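Local coordinates for sugar ABC transporter, sugar-binding protein (Streptococcus pneumoniae, PDB 2HEU) that probably captures a sugar outside the cell for uptake by an ABC transporter, and is seen here in its sugar-free form, at residues N121-N127 with A291-S297; N205-L209 with V389-N393; M214-I218 with K385-V389; S330-I334 with T350-F354. All blocks are in the same frame, centred on the assembly; numbering follows the deposited sequence. Where two conformers were deposited one is given.

Contact 1 of 4, residues N121-N127 with A291-S297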
loop_
_atom_site.group_PDB
_atom_site.type_symbol
_atom_site.label_atom_id
_atom_site.label_comp_id
_atom_site.label_asym_id
_atom_site.label_seq_id
_atom_site.Cartn_x
_atom_site.Cartn_y
_atom_site.Cartn_z
ATOM N N ASN A 121 -7.434 0.995 -15.040
ATOM C CA ASN A 121 -6.184 1.468 -14.479
ATOM C C ASN A 121 -5.170 0.370 -14.620
ATOM O O ASN A 121 -5.518 -0.825 -14.386
ATOM C CB ASN A 121 -6.395 1.879 -13.019
ATOM C CG ASN A 121 -5.204 2.377 -12.307
ATOM O OD1 ASN A 121 -4.395 1.617 -11.818
ATOM N ND2 ASN A 121 -5.097 3.732 -12.226
ATOM N N VAL A 122 -3.948 0.689 -14.964
ATOM C CA VAL A 122 -2.808 -0.249 -14.988
ATOM C C VAL A 122 -1.995 -0.071 -13.711
ATOM O O VAL A 122 -1.334 0.989 -13.548
ATOM C CB VAL A 122 -1.863 0.001 -16.203
ATOM C CG1 VAL A 122 -0.779 -0.982 -16.217
ATOM C CG2 VAL A 122 -2.717 -0.043 -17.511
ATOM N N PRO A 123 -2.085 -1.016 -12.778
ATOM C CA PRO A 123 -1.222 -0.885 -11.581
ATOM C C PRO A 123 0.140 -1.467 -11.948
ATOM O O PRO A 123 0.261 -2.672 -12.145
ATOM C CB PRO A 123 -2.006 -1.639 -10.459
ATOM C CG PRO A 123 -3.311 -2.152 -11.158
ATOM C CD PRO A 123 -3.024 -2.145 -12.616
ATOM N N PHE A 124 1.125 -0.609 -12.132
ATOM C CA PHE A 124 2.511 -1.036 -12.391
ATOM C C PHE A 124 3.160 -1.487 -11.125
ATOM O O PHE A 124 3.932 -2.456 -11.158
ATOM C CB PHE A 124 3.327 0.136 -12.988
ATOM C CG PHE A 124 2.824 0.624 -14.295
ATOM C CD1 PHE A 124 3.226 0.033 -15.446
ATOM C CD2 PHE A 124 1.896 1.678 -14.405
ATOM C CE1 PHE A 124 2.791 0.474 -16.682
ATOM C CE2 PHE A 124 1.443 2.105 -15.607
ATOM C CZ PHE A 124 1.888 1.507 -16.745
ATOM N N THR A 125 3.042 -0.733 -10.016
ATOM C CA THR A 125 3.619 -1.102 -8.765
ATOM C C THR A 125 2.576 -0.995 -7.687
ATOM O O THR A 125 1.501 -0.396 -7.867
ATOM C CB THR A 125 4.777 -0.229 -8.367
ATOM O OG1 THR A 125 4.312 1.098 -8.100
ATOM C CG2 THR A 125 5.919 -0.222 -9.430
ATOM N N ALA A 126 2.854 -1.615 -6.532
ATOM C CA ALA A 126 1.974 -1.515 -5.378
ATOM C C ALA A 126 2.783 -1.427 -4.145
ATOM O O ALA A 126 3.937 -1.832 -4.116
ATOM C CB ALA A 126 1.066 -2.756 -5.275
ATOM N N ASN A 127 2.186 -0.899 -3.078
ATOM C CA ASN A 127 2.743 -1.025 -1.780
ATOM C C ASN A 127 2.312 -2.325 -1.079
ATOM O O ASN A 127 1.478 -3.048 -1.572
ATOM C CB ASN A 127 2.519 0.257 -0.947
ATOM C CG ASN A 127 1.097 0.669 -0.870
ATOM O OD1 ASN A 127 0.181 -0.130 -0.693
ATOM N ND2 ASN A 127 0.868 1.925 -1.037
ATOM N N ALA A 291 -1.858 -1.491 -2.160
ATOM C CA ALA A 291 -2.599 -1.193 -3.394
ATOM C C ALA A 291 -1.674 -0.530 -4.371
ATOM O O ALA A 291 -0.591 -0.110 -4.072
ATOM C CB ALA A 291 -3.825 -0.324 -3.120
ATOM N N GLY A 292 -2.176 -0.339 -5.577
ATOM C CA GLY A 292 -1.417 0.303 -6.663
ATOM C C GLY A 292 -0.875 1.652 -6.247
ATOM O O GLY A 292 -1.571 2.453 -5.616
ATOM N N ASP A 293 0.355 1.896 -6.703
ATOM C CA ASP A 293 1.098 3.068 -6.366
ATOM C C ASP A 293 1.421 3.832 -7.697
ATOM O O ASP A 293 0.743 4.823 -8.004
ATOM C CB ASP A 293 2.373 2.665 -5.576
ATOM C CG ASP A 293 3.231 3.839 -5.174
ATOM O OD1 ASP A 293 2.625 4.922 -4.974
ATOM O OD2 ASP A 293 4.480 3.767 -5.036
ATOM N N LEU A 294 2.413 3.362 -8.437
ATOM C CA LEU A 294 2.506 3.806 -9.853
ATOM C C LEU A 294 1.433 3.108 -10.613
ATOM O O LEU A 294 1.490 1.874 -10.802
ATOM C CB LEU A 294 3.902 3.514 -10.399
ATOM C CG LEU A 294 4.139 4.235 -11.780
ATOM C CD1 LEU A 294 4.410 5.739 -11.583
ATOM C CD2 LEU A 294 5.252 3.563 -12.559
ATOM N N ALA A 295 0.385 3.840 -10.963
ATOM C CA ALA A 295 -0.884 3.239 -11.405
ATOM C C ALA A 295 -1.525 4.297 -12.272
ATOM O O ALA A 295 -1.770 5.395 -11.827
ATOM C CB ALA A 295 -1.755 2.849 -10.236
ATOM N N TRP A 296 -1.758 3.941 -13.554
ATOM C CA TRP A 296 -2.173 4.932 -14.561
ATOM C C TRP A 296 -3.482 4.594 -15.203
ATOM O O TRP A 296 -3.794 3.450 -15.534
ATOM C CB TRP A 296 -1.134 5.076 -15.677
ATOM C CG TRP A 296 0.220 5.553 -15.292
ATOM C CD1 TRP A 296 0.621 6.036 -14.053
ATOM C CD2 TRP A 296 1.409 5.581 -16.078
ATOM N NE1 TRP A 296 1.936 6.359 -14.079
ATOM C CE2 TRP A 296 2.456 6.136 -15.337
ATOM C CE3 TRP A 296 1.636 5.238 -17.430
ATOM C CZ2 TRP A 296 3.750 6.328 -15.849
ATOM C CZ3 TRP A 296 2.904 5.448 -17.927
ATOM C CH2 TRP A 296 3.933 5.975 -17.148
ATOM N N SER A 297 -4.234 5.672 -15.454
ATOM C CA SER A 297 -5.486 5.662 -16.226
ATOM C C SER A 297 -5.379 6.670 -17.396
ATOM O O SER A 297 -4.513 7.566 -17.342
ATOM C CB SER A 297 -6.657 6.014 -15.326
ATOM O OG SER A 297 -6.844 5.050 -14.296
HETATM O O HOH W 1 6.143 2.856 -6.984
#

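Contact 2 of 4, residues N205-L209 with V389-N393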
loop_
_atom_site.group_PDB
_atom_site.type_symbol
_atom_site.label_atom_id
_atom_site.label_comp_id
_atom_site.label_asym_id
_atom_site.label_seq_id
_atom_site.Cartn_x
_atom_site.Cartn_y
_atom_site.Cartn_z
ATOM N N ASN A 205 -24.237 -1.892 14.228
ATOM C CA ASN A 205 -24.046 -2.342 15.585
ATOM C C ASN A 205 -23.802 -3.855 15.681
ATOM O O ASN A 205 -23.873 -4.383 16.784
ATOM C CB ASN A 205 -25.152 -1.909 16.521
ATOM C CG ASN A 205 -25.176 -0.386 16.602
ATOM O OD1 ASN A 205 -26.281 0.279 16.433
ATOM N ND2 ASN A 205 -24.044 0.193 16.814
ATOM N N ALA A 206 -23.400 -4.529 14.594
ATOM C CA ALA A 206 -23.218 -5.956 14.653
ATOM C C ALA A 206 -21.845 -6.381 15.136
ATOM O O ALA A 206 -21.648 -7.567 15.371
ATOM C CB ALA A 206 -23.470 -6.632 13.316
ATOM N N ILE A 207 -20.938 -5.491 15.315
ATOM C CA ILE A 207 -19.618 -5.862 15.813
ATOM C C ILE A 207 -19.723 -5.950 17.330
ATOM O O ILE A 207 -20.080 -4.946 17.965
ATOM C CB ILE A 207 -18.532 -4.842 15.371
ATOM C CG1 ILE A 207 -18.496 -4.745 13.827
ATOM C CG2 ILE A 207 -17.169 -5.137 15.992
ATOM C CD1 ILE A 207 -17.795 -3.508 13.305
ATOM N N LYS A 208 -19.476 -7.112 17.917
ATOM C CA LYS A 208 -19.618 -7.315 19.360
ATOM C C LYS A 208 -18.367 -7.884 19.945
ATOM O O LYS A 208 -17.669 -8.702 19.361
ATOM C CB LYS A 208 -20.781 -8.257 19.633
ATOM C CG LYS A 208 -22.112 -7.594 19.389
ATOM C CD LYS A 208 -23.269 -8.574 19.355
ATOM C CE LYS A 208 -23.432 -9.437 20.445
ATOM N NZ LYS A 208 -24.714 -10.157 20.285
ATOM N N LEU A 209 -18.106 -7.470 21.185
ATOM C CA LEU A 209 -16.925 -7.948 21.913
ATOM C C LEU A 209 -16.893 -9.453 22.045
ATOM O O LEU A 209 -15.842 -10.036 22.001
ATOM C CB LEU A 209 -16.903 -7.259 23.286
ATOM C CG LEU A 209 -15.719 -7.615 24.132
ATOM C CD1 LEU A 209 -14.396 -7.287 23.471
ATOM C CD2 LEU A 209 -15.850 -6.874 25.510
ATOM N N VAL A 389 -14.499 -1.775 20.425
ATOM C CA VAL A 389 -15.710 -2.259 19.756
ATOM C C VAL A 389 -16.672 -1.128 19.523
ATOM O O VAL A 389 -17.233 -0.986 18.419
ATOM C CB VAL A 389 -16.318 -3.406 20.562
ATOM C CG1 VAL A 389 -17.703 -3.757 20.018
ATOM C CG2 VAL A 389 -15.398 -4.621 20.562
ATOM N N ASN A 390 -16.908 -0.310 20.526
ATOM C CA ASN A 390 -17.789 0.819 20.365
ATOM C C ASN A 390 -17.315 1.753 19.261
ATOM O O ASN A 390 -18.106 2.242 18.429
ATOM C CB ASN A 390 -17.914 1.553 21.684
ATOM C CG ASN A 390 -18.691 0.799 22.745
ATOM O OD1 ASN A 390 -19.356 -0.191 22.452
ATOM N ND2 ASN A 390 -18.553 1.261 23.975
ATOM N N ASP A 391 -16.001 2.021 19.222
ATOM C CA ASP A 391 -15.409 2.844 18.185
ATOM C C ASP A 391 -15.594 2.262 16.809
ATOM O O ASP A 391 -15.816 2.997 15.833
ATOM C CB ASP A 391 -13.911 3.043 18.444
ATOM C CG ASP A 391 -13.536 3.883 19.626
ATOM O OD1 ASP A 391 -14.353 4.604 20.151
ATOM O OD2 ASP A 391 -12.315 3.836 19.971
ATOM N N LEU A 392 -15.422 0.970 16.683
ATOM C CA LEU A 392 -15.614 0.297 15.389
ATOM C C LEU A 392 -17.029 0.484 14.920
ATOM O O LEU A 392 -17.270 0.846 13.754
ATOM C CB LEU A 392 -15.293 -1.217 15.503
ATOM C CG LEU A 392 -13.776 -1.533 15.576
ATOM C CD1 LEU A 392 -13.571 -2.898 16.162
ATOM C CD2 LEU A 392 -13.131 -1.437 14.202
ATOM N N ASN A 393 -18.029 0.227 15.778
ATOM C CA ASN A 393 -19.406 0.455 15.325
ATOM C C ASN A 393 -19.656 1.926 15.008
ATOM O O ASN A 393 -20.366 2.235 14.031
ATOM C CB ASN A 393 -20.441 -0.053 16.323
ATOM C CG ASN A 393 -20.502 -1.573 16.310
ATOM O OD1 ASN A 393 -20.764 -2.211 15.280
ATOM N ND2 ASN A 393 -20.227 -2.185 17.467
#

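Contact 3 of 4, residues M214-I218 with K385-V389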
loop_
_atom_site.group_PDB
_atom_site.type_symbol
_atom_site.label_atom_id
_atom_site.label_comp_id
_atom_site.label_asym_id
_atom_site.label_seq_id
_atom_site.Cartn_x
_atom_site.Cartn_y
_atom_site.Cartn_z
ATOM N N MET A 214 -13.790 -10.765 16.785
ATOM C CA MET A 214 -13.318 -9.647 17.608
ATOM C C MET A 214 -12.326 -10.154 18.609
ATOM O O MET A 214 -11.290 -9.502 18.854
ATOM C CB MET A 214 -14.491 -8.976 18.279
ATOM C CG MET A 214 -14.402 -7.634 18.565
ATOM S SD MET A 214 -13.869 -6.503 17.251
ATOM C CE MET A 214 -12.477 -5.833 18.105
ATOM N N LYS A 215 -12.528 -11.330 19.251
ATOM C CA LYS A 215 -11.587 -11.886 20.175
ATOM C C LYS A 215 -10.237 -12.095 19.503
ATOM O O LYS A 215 -9.169 -11.824 20.074
ATOM C CB LYS A 215 -12.103 -13.200 20.764
ATOM C CG LYS A 215 -13.277 -12.997 21.712
ATOM C CD LYS A 215 -13.814 -14.389 22.182
ATOM C CE LYS A 215 -15.033 -14.244 23.095
ATOM N NZ LYS A 215 -14.711 -13.623 24.324
ATOM N N ASP A 216 -10.261 -12.616 18.280
ATOM C CA ASP A 216 -9.006 -12.851 17.545
ATOM C C ASP A 216 -8.335 -11.528 17.165
ATOM O O ASP A 216 -7.120 -11.408 17.253
ATOM C CB ASP A 216 -9.244 -13.704 16.322
ATOM C CG ASP A 216 -9.425 -15.230 16.635
ATOM O OD1 ASP A 216 -9.051 -15.650 17.729
ATOM O OD2 ASP A 216 -9.867 -15.951 15.742
ATOM N N ASP A 217 -9.126 -10.558 16.704
ATOM C CA ASP A 217 -8.534 -9.237 16.413
ATOM C C ASP A 217 -7.856 -8.670 17.668
ATOM O O ASP A 217 -6.761 -8.125 17.573
ATOM C CB ASP A 217 -9.637 -8.293 15.944
ATOM C CG ASP A 217 -9.130 -6.886 15.766
ATOM O OD1 ASP A 217 -8.349 -6.767 14.727
ATOM O OD2 ASP A 217 -9.399 -5.986 16.538
ATOM N N ILE A 218 -8.501 -8.766 18.834
ATOM C CA ILE A 218 -7.937 -8.284 20.059
ATOM C C ILE A 218 -6.683 -9.035 20.410
ATOM O O ILE A 218 -5.707 -8.452 20.865
ATOM C CB ILE A 218 -9.025 -8.335 21.145
ATOM C CG1 ILE A 218 -10.071 -7.243 20.870
ATOM C CG2 ILE A 218 -8.397 -8.209 22.537
ATOM C CD1 ILE A 218 -11.357 -7.384 21.655
ATOM N N LYS A 385 -11.046 -2.675 25.541
ATOM C CA LYS A 385 -11.645 -3.552 24.508
ATOM C C LYS A 385 -13.035 -3.136 24.125
ATOM O O LYS A 385 -13.336 -3.017 22.944
ATOM C CB LYS A 385 -11.595 -5.025 24.985
ATOM C CG LYS A 385 -10.245 -5.521 25.409
ATOM C CD LYS A 385 -10.347 -6.938 25.857
ATOM C CE LYS A 385 -9.055 -7.632 26.004
ATOM N NZ LYS A 385 -8.446 -7.261 27.359
ATOM N N GLN A 386 -13.920 -2.949 25.115
ATOM C CA GLN A 386 -15.269 -2.504 24.792
ATOM C C GLN A 386 -15.223 -1.165 24.067
ATOM O O GLN A 386 -16.017 -0.912 23.154
ATOM C CB GLN A 386 -16.137 -2.465 26.047
ATOM C CG GLN A 386 -17.617 -2.127 25.692
ATOM C CD GLN A 386 -18.251 -3.288 24.920
ATOM O OE1 GLN A 386 -18.694 -3.042 23.745
ATOM N NE2 GLN A 386 -18.308 -4.430 25.450
ATOM N N GLY A 387 -14.357 -0.261 24.498
ATOM C CA GLY A 387 -14.230 1.007 23.849
ATOM C C GLY A 387 -13.869 0.873 22.382
ATOM O O GLY A 387 -14.359 1.578 21.525
ATOM N N MET A 388 -12.942 -0.061 22.072
ATOM C CA MET A 388 -12.565 -0.291 20.686
ATOM C C MET A 388 -13.741 -0.820 19.873
ATOM O O MET A 388 -13.961 -0.388 18.749
ATOM C CB MET A 388 -11.327 -1.220 20.601
ATOM C CG MET A 388 -10.908 -1.467 19.183
ATOM S SD MET A 388 -9.304 -2.211 18.985
ATOM C CE MET A 388 -9.505 -3.841 19.688
ATOM N N VAL A 389 -14.499 -1.775 20.425
ATOM C CA VAL A 389 -15.710 -2.259 19.756
ATOM C C VAL A 389 -16.672 -1.128 19.523
ATOM O O VAL A 389 -17.233 -0.986 18.419
ATOM C CB VAL A 389 -16.318 -3.406 20.562
ATOM C CG1 VAL A 389 -17.703 -3.757 20.018
ATOM C CG2 VAL A 389 -15.398 -4.621 20.562
#

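Contact 4 of 4, residues S330-I334 with T350-F354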
loop_
_atom_site.group_PDB
_atom_site.type_symbol
_atom_site.label_atom_id
_atom_site.label_comp_id
_atom_site.label_asym_id
_atom_site.label_seq_id
_atom_site.Cartn_x
_atom_site.Cartn_y
_atom_site.Cartn_z
ATOM N N SER A 330 9.521 -0.705 -5.017
ATOM C CA SER A 330 8.247 -1.262 -4.700
ATOM C C SER A 330 7.950 -2.461 -5.592
ATOM O O SER A 330 8.371 -2.439 -6.765
ATOM C CB SER A 330 7.099 -0.276 -4.866
ATOM O OG SER A 330 7.175 0.812 -4.037
ATOM N N PRO A 331 7.258 -3.472 -5.100
ATOM C CA PRO A 331 6.981 -4.619 -5.977
ATOM C C PRO A 331 6.197 -4.186 -7.202
ATOM O O PRO A 331 5.314 -3.301 -7.136
ATOM C CB PRO A 331 6.191 -5.592 -5.039
ATOM C CG PRO A 331 5.588 -4.696 -4.076
ATOM C CD PRO A 331 6.597 -3.599 -3.791
ATOM N N THR A 332 6.504 -4.827 -8.298
ATOM C CA THR A 332 5.892 -4.579 -9.560
ATOM C C THR A 332 5.018 -5.702 -10.055
ATOM O O THR A 332 5.417 -6.896 -10.009
ATOM C CB THR A 332 6.919 -4.118 -10.642
ATOM O OG1 THR A 332 6.217 -3.897 -11.893
ATOM C CG2 THR A 332 7.953 -5.127 -10.921
ATOM N N ALA A 333 3.853 -5.369 -10.619
ATOM C CA ALA A 333 2.992 -6.313 -11.192
ATOM C C ALA A 333 3.308 -6.613 -12.656
ATOM O O ALA A 333 2.607 -7.398 -13.317
ATOM C CB ALA A 333 1.513 -5.861 -11.101
ATOM N N ILE A 334 4.319 -5.982 -13.208
ATOM C CA ILE A 334 4.634 -6.128 -14.641
ATOM C C ILE A 334 5.492 -7.368 -14.876
ATOM O O ILE A 334 6.562 -7.548 -14.264
ATOM C CB ILE A 334 5.319 -4.873 -15.123
ATOM C CG1 ILE A 334 4.364 -3.649 -15.022
ATOM C CG2 ILE A 334 5.838 -5.053 -16.591
ATOM C CD1 ILE A 334 3.056 -3.740 -15.716
ATOM N N THR A 350 7.074 -8.887 0.601
ATOM C CA THR A 350 6.577 -8.918 -0.784
ATOM C C THR A 350 6.667 -10.288 -1.415
ATOM O O THR A 350 6.387 -10.407 -2.601
ATOM C CB THR A 350 7.327 -7.874 -1.669
ATOM O OG1 THR A 350 8.735 -8.311 -1.752
ATOM C CG2 THR A 350 7.196 -6.488 -1.126
ATOM N N GLU A 351 6.966 -11.351 -0.656
ATOM C CA GLU A 351 7.133 -12.690 -1.205
ATOM C C GLU A 351 5.919 -13.153 -1.974
ATOM O O GLU A 351 6.072 -13.900 -2.956
ATOM C CB GLU A 351 7.471 -13.623 -0.021
ATOM C CG GLU A 351 7.686 -15.032 -0.508
ATOM C CD GLU A 351 8.054 -15.996 0.531
ATOM O OE1 GLU A 351 8.152 -15.695 1.723
ATOM O OE2 GLU A 351 8.324 -17.200 0.183
ATOM N N TYR A 352 4.719 -12.834 -1.435
ATOM C CA TYR A 352 3.392 -13.226 -2.020
ATOM C C TYR A 352 2.732 -11.962 -2.664
ATOM O O TYR A 352 1.510 -11.932 -2.822
ATOM C CB TYR A 352 2.482 -13.968 -0.950
ATOM C CG TYR A 352 2.956 -15.419 -0.669
ATOM C CD1 TYR A 352 2.608 -16.510 -1.465
ATOM C CD2 TYR A 352 3.751 -15.720 0.449
ATOM C CE1 TYR A 352 3.026 -17.792 -1.206
ATOM C CE2 TYR A 352 4.290 -17.058 0.676
ATOM C CZ TYR A 352 3.864 -18.101 -0.165
ATOM O OH TYR A 352 4.220 -19.357 0.014
ATOM N N ALA A 353 3.501 -10.961 -3.130
ATOM C CA ALA A 353 2.912 -9.796 -3.791
ATOM C C ALA A 353 2.123 -10.226 -5.027
ATOM O O ALA A 353 2.512 -11.147 -5.737
ATOM C CB ALA A 353 3.952 -8.753 -4.177
ATOM N N PHE A 354 0.947 -9.607 -5.218
ATOM C CA PHE A 354 0.094 -9.754 -6.388
ATOM C C PHE A 354 -0.601 -11.088 -6.428
ATOM O O PHE A 354 -1.167 -11.445 -7.490
ATOM C CB PHE A 354 0.832 -9.414 -7.719
ATOM C CG PHE A 354 1.526 -8.087 -7.614
ATOM C CD1 PHE A 354 0.849 -6.888 -7.508
ATOM C CD2 PHE A 354 2.883 -8.047 -7.580
ATOM C CE1 PHE A 354 1.526 -5.695 -7.334
ATOM C CE2 PHE A 354 3.567 -6.911 -7.396
ATOM C CZ PHE A 354 2.883 -5.694 -7.295
#

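Contact 1 of 4, residues N121-N127 with A291-S297
Phe-124 turns the edge of its ring onto the face of the Trp-296 six-membered ring in a T-shaped pair, centroids 4.8 Å apart and planes at 65°, while its CB packs on Leu-294 CD2 at 4.0 Å. Beneath the rings Val-122 and Trp-296 form an antiparallel hydrogen-bonded pair, joined by Val-122 N to Trp-296 O (2.8 Å) and Trp-296 N to Val-122 O (3.0 Å). Beyond the next, non-hydrogen-bonded pair, Pro-123 with Ala-295, regular pairing lapses: Leu-294 O accepts from both Phe-124 N (2.8 Å) and Thr-125 N (3.1 Å), and Thr-125 OG1 takes Leu-294 N (3.0 Å). A water links Thr-125 OG1 to Asp-293 OD2, which also makes a salt bridge to Lys-27. At the far end Asn-127 OD1 accepts from Ala-291 N at 2.9 Å. Strand 122-123 is the outermost strand on this side of the mixed sheet, strand 295-298 separating it from strand 74-76, with helices 305-315 and 318-328 packed against Phe-124.

Contact 2 of 4, residues N205-L209 with V389-N393
Ile-207 forms the apolar centre, its side chain directed at one face of the helix, which covers 88 Å² of the residue. Its CD1 lies 4.0 Å from Leu-392 CB, its CG2 is 4.3 Å from Val-389 CG1, and its carbonyl O approaches Val-389 CG1 at 3.4 Å. Val-389 reaches along the loop as well, since its CG2 meets Leu-209 CD1 at 4.1 Å. Met-214 of helix 212-222 touches Ile-207, Val-389 and Leu-392, and so closes this patch from a further side.

Outward from the hydrocarbon lies Asn-393, one helical turn beyond Val-389 and on the same face. Its carboxamide reads both polar groups of a single loop residue: ND2 donates to Ile-207 O at 2.8 Å, and OD1 accepts from Ile-207 N at a longer 3.3 Å. The two bonds run side by side and satisfy a loop backbone that has no strand partner here. Near the exposed edge, Asn-205 CA comes within 3.3 Å of Asn-393 OD1, and Asn-205 N bonds to Asn-397 OD1, just past the C-terminal end of the helix.

This is a loop laid over a helix and held by a side-chain carboxamide that bonds both the NH and the CO of one loop residue. It joins the link between helices 192-199 and 212-222 to helix 385-396 in a helical part of the binding-protein fold.

Contact 3 of 4, residues M214-I218 with K385-V389
Two helical segments cross steeply here, with 116° between their N-to-C directions, and their axes come no nearer than 11.6 Å. The closest CA pairs are well separated: the CA atoms of Ile-218 and Lys-385 are 7.5 Å apart, those of Met-214 and Val-389 8.1 Å. No hydrogen bond spans the gap, so side chains alone fill it.

Met-214 and Ile-218, one turn apart, direct their CA-to-CB bonds across the interface, and Met-388 does so from the other helix. Met-388 is extended through chi1 and chi2, both t, which carries its terminal methyl between the residues opposite: Met-388 CE lies 3.6 Å from Ile-218 CG1, 3.9 Å from Met-214 CE and 3.8 Å from Asp-217 OD2. To one end of this cluster Met-214 CG packs on Val-389 CG2 at 3.7 Å. Towards the other, the hydrocarbon part of Lys-385 takes over, its CE 3.6 Å from Ile-218 CG2. The methionines, with Ile-218, Val-389 and Lys-385, bridge the wide spacing of the axes.

Other helices pack around the pair. Phe-185 of helix 178-189 meets Met-214 and Asp-217, and Tyr-379 of helix 370-382 touches Ile-218, Lys-385 and Met-388. Leu-209, in the loop leading into helix 212-222, covers Ile-218 and Lys-385, so helices 212-222 and 385-396 are flanked by helices 178-189 and 370-382 and by this loop.

Contact 4 of 4, residues S330-I334 with T350-F354
With a left-handed backbone (phi 73°, psi 14°) and an m rotamer, Phe-354 swings its ring across to the 330-334 segment. Ala-333 CB sits 3.9 Å from the centroid of the Phe-354 ring and only 15° off its normal, a CH-pi contact over the face. Pro-331 O lies instead near the ring edge, 3.4 Å from Phe-354 CZ, and Pro-331 CB packs on Phe-354 CE2 at 3.8 Å. The proline also meets Ala-353, CB to CB at 4.0 Å, and its CG touches Thr-350 CG2 at 3.8 Å. Thr-350 adopts the p rotamer; its methyl meets the proline while its hydroxyl bonds to Leu-346 O. Thr-332 points its CA-to-CB bond away, and its t rotamer brings OG1 to within 3.1 Å of Ile-334 N, from which it accepts, and to a further hydrogen bond with Phe-124 O.

No hydrogen bond joins the two segments. The arrangement is an ST turn at Thr-332 packed through Pro-331 and Ala-333 against a type I beta turn, Thr-350 to Ala-353, and the phenylalanine after it, a loop-on-loop packing consistent with the connection between the lobes of a solute-binding protein.

The contacts form two groups. Contacts 1 and 4, with centres 11 Å apart, touch through Phe-124 O, a probable hydrogen-bond acceptor for Thr-332 OG1 and Ala-333 N; their centres lie about 10 and 11 Å from the centre of the chain. Contacts 2 and 3, centres 8 Å apart, share Val-389 and helix 385-396. Between the groups, centres are 32 to 34 Å apart. Along the chain contact 1 crosses contacts 2 and 3: residues 205-218 fall between its segments, whereas their partners on helix 385-396 come after contact 4. The chain therefore passes repeatedly between the two regions, as expected for a two-lobed solute-binding protein, with contacts 1 and 4 probably at the hinge and contacts 2 and 3 within one lobe.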